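Local coordinates for ferric iron-binding protein HitA (Pseudomonas aeruginosa PAO1, PDB 6IWF) that binds ferric iron and probably serves as the periplasmic solute-binding component of an iron-uptake system, with a part in gallium internalization, at residues S126-G132 against K167-S171; E60-P64 against G141-E145. All blocks are in the same frame, centred on the assembly; numbering follows the deposited sequence.

Overall arrangement
Starting from the N terminus, the chain meets E60-P64 first, where strand 56-59 gives way to helix 63-70; S126-G132 follows in the loop before strand 134-136, then G141-E145 at the start of helix 141-154, and K167-S171 at the end of helix 156-169. The pairings therefore cross: interaction 2 closes a long loop that takes in S126-G132, and interaction 1 closes a shorter one that takes in G141-E145. Their centres lie about 24 Å apart and they do not touch. Interaction 2, near the centre of the chain, brings two helix starts together beside the iron-site residues, whereas interaction 1, at the surface, packs the loop before strand 134-136 against the end of helix 156-169.

Interaction 1 of 2, residues S126-G132 against K167-S171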
ATOM      1  N   SER A 126      22.086   4.143  -3.955  1.00  7.80           N
ATOM      2  CA  SER A 126      22.638   5.486  -3.839  1.00  8.24           C
ATOM      3  C   SER A 126      24.047   5.580  -4.411  1.00 10.28           C
ATOM      4  O   SER A 126      24.602   6.683  -4.491  1.00  9.30           O
ATOM      5  CB  SER A 126      22.622   5.922  -2.366  1.00  7.20           C
ATOM      6  OG  SER A 126      23.413   5.045  -1.572  1.00 11.05           O
ATOM      7  N   ASP A 127      24.627   4.462  -4.833  1.00  6.40           N
ATOM      8  CA  ASP A 127      25.981   4.440  -5.385  1.00  8.53           C
ATOM      9  C   ASP A 127      25.973   4.968  -6.820  1.00  9.36           C
ATOM     10  O   ASP A 127      25.060   4.661  -7.584  1.00  7.79           O
ATOM     11  CB  ASP A 127      26.541   3.014  -5.353  1.00  8.86           C
ATOM     12  CG  ASP A 127      28.012   2.954  -5.692  1.00 15.16           C
ATOM     13  OD1 ASP A 127      28.844   3.069  -4.753  1.00 16.42           O
ATOM     14  OD2 ASP A 127      28.338   2.799  -6.893  1.00 18.05           O
ATOM     15  N   PRO A 128      26.983   5.752  -7.222  1.00  8.43           N
ATOM     16  CA  PRO A 128      26.964   6.315  -8.581  1.00  9.03           C
ATOM     17  C   PRO A 128      26.917   5.273  -9.694  1.00  8.20           C
ATOM     18  O   PRO A 128      26.478   5.602 -10.804  1.00 10.25           O
ATOM     19  CB  PRO A 128      28.261   7.141  -8.642  1.00  9.54           C
ATOM     20  CG  PRO A 128      28.586   7.453  -7.210  1.00 10.84           C
ATOM     21  CD  PRO A 128      28.102   6.267  -6.410  1.00 10.56           C
ATOM     22  N   SER A 129      27.332   4.029  -9.442  1.00  6.31           N
ATOM     23  CA  SER A 129      27.318   3.037 -10.515  1.00  9.75           C
ATOM     24  C   SER A 129      25.908   2.760 -11.034  1.00 11.84           C
ATOM     25  O   SER A 129      25.755   2.332 -12.183  1.00 11.77           O
ATOM     26  CB  SER A 129      27.975   1.733 -10.047  1.00 11.72           C
ATOM     27  OG  SER A 129      27.248   1.112  -8.999  1.00 14.32           O
ATOM     28  N   TRP A 130      24.872   3.014 -10.234  1.00 11.62           N
ATOM     29  CA  TRP A 130      23.502   2.772 -10.673  1.00  9.02           C
ATOM     30  C   TRP A 130      22.871   3.976 -11.351  1.00 10.90           C
ATOM     31  O   TRP A 130      21.694   3.914 -11.718  1.00 10.10           O
ATOM     32  CB  TRP A 130      22.644   2.337  -9.478  1.00  9.20           C
ATOM     33  CG  TRP A 130      23.183   1.095  -8.898  1.00  7.45           C
ATOM     34  CD1 TRP A 130      23.847   0.967  -7.712  1.00 10.23           C
ATOM     35  CD2 TRP A 130      23.180  -0.203  -9.501  1.00  9.79           C
ATOM     36  NE1 TRP A 130      24.224  -0.335  -7.524  1.00 13.32           N
ATOM     37  CE2 TRP A 130      23.830  -1.075  -8.610  1.00 11.03           C
ATOM     38  CE3 TRP A 130      22.667  -0.718 -10.701  1.00 13.60           C
ATOM     39  CZ2 TRP A 130      23.993  -2.435  -8.881  1.00 12.84           C
ATOM     40  CZ3 TRP A 130      22.828  -2.074 -10.965  1.00 11.77           C
ATOM     41  CH2 TRP A 130      23.495  -2.908 -10.060  1.00 12.05           C
ATOM     42  N   SER A 131      23.623   5.061 -11.545  1.00  7.44           N
ATOM     43  CA  SER A 131      23.043   6.269 -12.114  1.00  9.99           C
ATOM     44  C   SER A 131      22.373   5.984 -13.460  1.00 13.87           C
ATOM     45  O   SER A 131      22.973   5.378 -14.353  1.00 11.73           O
ATOM     46  CB  SER A 131      24.125   7.337 -12.282  1.00 11.55           C
ATOM     47  OG  SER A 131      23.542   8.521 -12.797  1.00 16.68           O
ATOM     48  N   GLY A 132      21.122   6.423 -13.602  1.00 11.86           N
ATOM     49  CA  GLY A 132      20.397   6.259 -14.846  1.00 14.51           C
ATOM     50  C   GLY A 132      19.823   4.878 -15.078  1.00 13.02           C
ATOM     51  O   GLY A 132      19.113   4.676 -16.080  1.00 15.46           O
ATOM     52  N   LYS A 167      18.291  11.127  -5.253  1.00  9.55           N
ATOM     53  CA  LYS A 167      18.060  12.390  -5.963  1.00 10.83           C
ATOM     54  C   LYS A 167      19.105  12.615  -7.055  1.00  9.93           C
ATOM     55  O   LYS A 167      18.779  13.102  -8.152  1.00 11.39           O
ATOM     56  CB  LYS A 167      18.060  13.559  -4.973  1.00  8.17           C
ATOM     57  CG  LYS A 167      18.024  14.957  -5.636  1.00 12.51           C
ATOM     58  CD  LYS A 167      16.609  15.394  -5.945  1.00 15.73           C
ATOM     59  CE  LYS A 167      16.534  16.872  -6.344  1.00 18.79           C
ATOM     60  NZ  LYS A 167      17.161  17.789  -5.343  1.00 28.94           N
ATOM     61  N   ALA A 168      20.365  12.259  -6.774  1.00  7.90           N
ATOM     62  CA  ALA A 168      21.457  12.459  -7.730  1.00  8.32           C
ATOM     63  C   ALA A 168      21.351  11.524  -8.931  1.00 10.73           C
ATOM     64  O   ALA A 168      21.633  11.926 -10.072  1.00 10.82           O
ATOM     65  CB  ALA A 168      22.800  12.241  -7.035  1.00  7.13           C
ATOM     66  N   PHE A 169      20.950  10.271  -8.702  1.00  9.26           N
ATOM     67  CA  PHE A 169      21.208   9.206  -9.661  1.00  7.43           C
ATOM     68  C   PHE A 169      19.969   8.487 -10.171  1.00 10.70           C
ATOM     69  O   PHE A 169      20.045   7.848 -11.232  1.00 11.24           O
ATOM     70  CB  PHE A 169      22.162   8.173  -9.042  1.00  8.68           C
ATOM     71  CG  PHE A 169      23.472   8.769  -8.580  1.00  8.34           C
ATOM     72  CD1 PHE A 169      24.181   9.619  -9.400  1.00 11.03           C
ATOM     73  CD2 PHE A 169      23.977   8.479  -7.320  1.00  6.23           C
ATOM     74  CE1 PHE A 169      25.385  10.173  -8.971  1.00 10.82           C
ATOM     75  CE2 PHE A 169      25.181   9.016  -6.886  1.00  7.04           C
ATOM     76  CZ  PHE A 169      25.886   9.870  -7.719  1.00  8.08           C
ATOM     77  N   GLY A 170      18.848   8.559  -9.458  1.00  8.37           N
ATOM     78  CA  GLY A 170      17.669   7.828  -9.866  1.00  7.39           C
ATOM     79  C   GLY A 170      16.863   8.575 -10.906  1.00 11.97           C
ATOM     80  O   GLY A 170      16.907   9.799 -11.007  1.00 12.43           O
ATOM     81  N   SER A 171      16.118   7.815 -11.698  1.00 10.55           N
ATOM     82  CA  SER A 171      15.242   8.387 -12.709  1.00  9.24           C
ATOM     83  C   SER A 171      13.859   8.571 -12.106  1.00 11.43           C
ATOM     84  O   SER A 171      13.253   7.610 -11.624  1.00  8.51           O
ATOM     85  CB  SER A 171      15.191   7.502 -13.951  1.00  9.99           C
ATOM     86  OG  SER A 171      16.486   7.391 -14.524  1.00 18.59           O
TER
HETATM   87  O   HOH W   1      21.312   9.790 -13.811  1.00 20.21           O
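A beta-alpha-beta crossover of the solute-binding fold is tied off here: the loop leading into strand 134-136 packs against the C-terminal end of helix 156-169, just before strand 171-172 begins. F169 is the centre of the contact, with 130 Å² covered of the 281 Å² buried in total. One face of its ring receives P128 in a CH-pi contact, P128 CA lying 3.8 Å from the ring centroid and 17° off the ring normal, while P128 CG adds apolar contact to F169 CZ at 3.7 Å. At the ring edge, S126 O comes within 3.4 Å of F169 CE2. The backbone supplies the one direct hydrogen bond, G132 N to F169 O at 3.0 Å and nearly straight (172°); S131 CA also approaches F169 O, at 3.5 Å with 145° at the hydrogen, as a CA-H...O contact. Water 1 joins S131 OG (2.8 Å) to F169 O, the latter weakly at 3.5 Å. The proline is presented by a short 3-10 turn, 128-130, overlapped at its start by an Asx turn, D127 OD2 accepting from S129 N at 3.0 Å. Beyond the contact, W130 turns its ring away onto I113, P119 and L125, and S171 continues into backbone hydrogen bonds with F134 and F136, joining the parallel strands 134-136 and 171-172.

Interaction 2 of 2, residues E60-P64 against G141-E145; sequences EESPP and GAFLE
In this periplasmic-binding-protein fold, two helix starts face each other beside the iron site: E60-P64 leads from strand 56-59 into helix 63-70, and G141-E145 is the first turn of helix 141-154, with E145 N hydrogen-bonded to G141 O at 3.1 Å. For register, CA atoms lie 7.1 Å apart at E61-G141 and 8.3 Å at P63-E145. E61 is extended (phi/psi -133/166) and its m,m side chain reaches across; E145 reaches back with chi1 -92°, between wells, and chi2 t. These carboxylates meet at 2.8 Å, E61 OE2 to E145 OE2, so one of the two acids is probably protonated. In van der Waals contact, E61 OE1 lies 3.7 Å from A142 CB, and P63 CD 3.7 Å from E145 OE1. E60 takes no part in the pairing: it is an Fe(3+) ligand of this protein, although no iron is bound in this model, and here E60 OE1 hydrogen-bonds Y196, another ligand. Water 2 bridges the segments, donating to S62 OG at 2.9 Å and to E145 OE1 at 3.2 Å.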
ATOM      1  N   GLU A  60      -5.030   2.872   0.539  1.00  9.38           N
ATOM      2  CA  GLU A  60      -3.921   2.074   0.027  1.00 11.96           C
ATOM      3  C   GLU A  60      -2.871   1.806   1.098  1.00 12.75           C
ATOM      4  O   GLU A  60      -2.231   0.748   1.096  1.00 14.28           O
ATOM      5  CB  GLU A  60      -3.274   2.798  -1.151  1.00 17.84           C
ATOM      6  CG  GLU A  60      -3.482   2.149  -2.486  1.00 21.12           C
ATOM      7  CD  GLU A  60      -2.457   2.613  -3.489  1.00 22.00           C
ATOM      8  OE1 GLU A  60      -1.721   1.753  -4.012  1.00 36.40           O
ATOM      9  OE2 GLU A  60      -2.380   3.835  -3.734  1.00 24.27           O
ATOM     10  N   GLU A  61      -2.642   2.773   2.001  1.00 12.51           N
ATOM     11  CA  GLU A  61      -1.572   2.689   2.983  1.00 13.74           C
ATOM     12  C   GLU A  61      -2.098   3.052   4.364  1.00  8.99           C
ATOM     13  O   GLU A  61      -3.177   3.636   4.514  1.00 10.19           O
ATOM     14  CB  GLU A  61      -0.402   3.614   2.627  1.00 12.94           C
ATOM     15  CG  GLU A  61      -0.059   3.650   1.144  1.00 19.72           C
ATOM     16  CD  GLU A  61       0.656   2.401   0.653  1.00 20.67           C
ATOM     17  OE1 GLU A  61       0.889   2.314  -0.581  1.00 24.73           O
ATOM     18  OE2 GLU A  61       0.989   1.512   1.478  1.00 22.85           O
ATOM     19  N   SER A  62      -1.302   2.725   5.376  1.00 11.19           N
ATOM     20  CA  SER A  62      -1.738   2.917   6.759  1.00  9.07           C
ATOM     21  C   SER A  62      -1.491   4.306   7.361  1.00 12.81           C
ATOM     22  O   SER A  62      -2.237   4.680   8.273  1.00 11.05           O
ATOM     23  CB  SER A  62      -1.093   1.853   7.656  1.00 10.77           C
ATOM     24  OG  SER A  62       0.306   1.781   7.452  1.00 14.80           O
ATOM     25  N   PRO A  63      -0.500   5.101   6.929  1.00 11.70           N
ATOM     26  CA  PRO A  63      -0.279   6.432   7.579  1.00 10.00           C
ATOM     27  C   PRO A  63      -1.543   7.279   7.696  1.00  9.16           C
ATOM     28  O   PRO A  63      -1.786   7.844   8.774  1.00 11.07           O
ATOM     29  CB  PRO A  63       0.775   7.089   6.675  1.00 10.49           C
ATOM     30  CG  PRO A  63       1.634   5.911   6.290  1.00 14.04           C
ATOM     31  CD  PRO A  63       0.640   4.779   6.033  1.00 10.52           C
ATOM     32  N   PRO A  64      -2.388   7.397   6.660  1.00  8.98           N
ATOM     33  CA  PRO A  64      -3.619   8.191   6.852  1.00  9.95           C
ATOM     34  C   PRO A  64      -4.535   7.644   7.932  1.00 10.77           C
ATOM     35  O   PRO A  64      -5.238   8.424   8.595  1.00 11.18           O
ATOM     36  CB  PRO A  64      -4.302   8.145   5.474  1.00 14.49           C
ATOM     37  CG  PRO A  64      -3.229   7.759   4.528  1.00 18.24           C
ATOM     38  CD  PRO A  64      -2.309   6.872   5.283  1.00 13.19           C
ATOM     39  N   GLY A 141       2.777   7.496  -1.976  1.00 12.27           N
ATOM     40  CA  GLY A 141       2.705   7.121  -0.570  1.00 12.40           C
ATOM     41  C   GLY A 141       3.470   5.853  -0.263  1.00 12.20           C
ATOM     42  O   GLY A 141       3.988   5.681   0.849  1.00  9.90           O
ATOM     43  N   ALA A 142       3.570   4.953  -1.242  1.00 11.23           N
ATOM     44  CA  ALA A 142       4.366   3.746  -1.063  1.00  9.67           C
ATOM     45  C   ALA A 142       5.840   4.078  -0.890  1.00  8.97           C
ATOM     46  O   ALA A 142       6.516   3.476  -0.054  1.00  9.03           O
ATOM     47  CB  ALA A 142       4.185   2.801  -2.249  1.00 15.80           C
ATOM     48  N   PHE A 143       6.372   4.987  -1.715  1.00  9.20           N
ATOM     49  CA  PHE A 143       7.770   5.360  -1.532  1.00  7.83           C
ATOM     50  C   PHE A 143       7.975   6.103  -0.212  1.00  7.12           C
ATOM     51  O   PHE A 143       9.028   5.962   0.417  1.00  6.09           O
ATOM     52  CB  PHE A 143       8.269   6.199  -2.710  1.00  7.98           C
ATOM     53  CG  PHE A 143       9.736   6.480  -2.646  1.00  8.80           C
ATOM     54  CD1 PHE A 143      10.649   5.489  -2.977  1.00 10.41           C
ATOM     55  CD2 PHE A 143      10.207   7.710  -2.186  1.00  9.90           C
ATOM     56  CE1 PHE A 143      12.024   5.731  -2.894  1.00  9.47           C
ATOM     57  CE2 PHE A 143      11.567   7.953  -2.095  1.00 10.92           C
ATOM     58  CZ  PHE A 143      12.478   6.956  -2.443  1.00 11.79           C
ATOM     59  N   LEU A 144       6.995   6.899   0.221  1.00  6.09           N
ATOM     60  CA  LEU A 144       7.094   7.533   1.532  1.00  6.48           C
ATOM     61  C   LEU A 144       7.304   6.496   2.623  1.00  6.00           C
ATOM     62  O   LEU A 144       8.148   6.671   3.510  1.00  6.49           O
ATOM     63  CB  LEU A 144       5.840   8.355   1.810  1.00  7.09           C
ATOM     64  CG  LEU A 144       5.800   9.008   3.193  1.00 11.32           C
ATOM     65  CD1 LEU A 144       6.876  10.059   3.304  1.00 12.36           C
ATOM     66  CD2 LEU A 144       4.416   9.606   3.415  1.00 12.15           C
ATOM     67  N   GLU A 145       6.539   5.403   2.574  1.00  7.40           N
ATOM     68  CA  GLU A 145       6.721   4.347   3.565  1.00  6.19           C
ATOM     69  C   GLU A 145       8.097   3.700   3.431  1.00  4.45           C
ATOM     70  O   GLU A 145       8.718   3.343   4.443  1.00  5.27           O
ATOM     71  CB  GLU A 145       5.619   3.298   3.437  1.00 10.32           C
ATOM     72  CG  GLU A 145       4.452   3.608   4.354  1.00 16.40           C
ATOM     73  CD  GLU A 145       3.193   2.883   3.968  1.00 21.08           C
ATOM     74  OE1 GLU A 145       2.741   1.992   4.728  1.00 23.27           O
ATOM     75  OE2 GLU A 145       2.655   3.205   2.893  1.00 31.41           O
TER
HETATM   76  O   HOH W   2       1.803  -0.462   6.499  1.00 15.11           O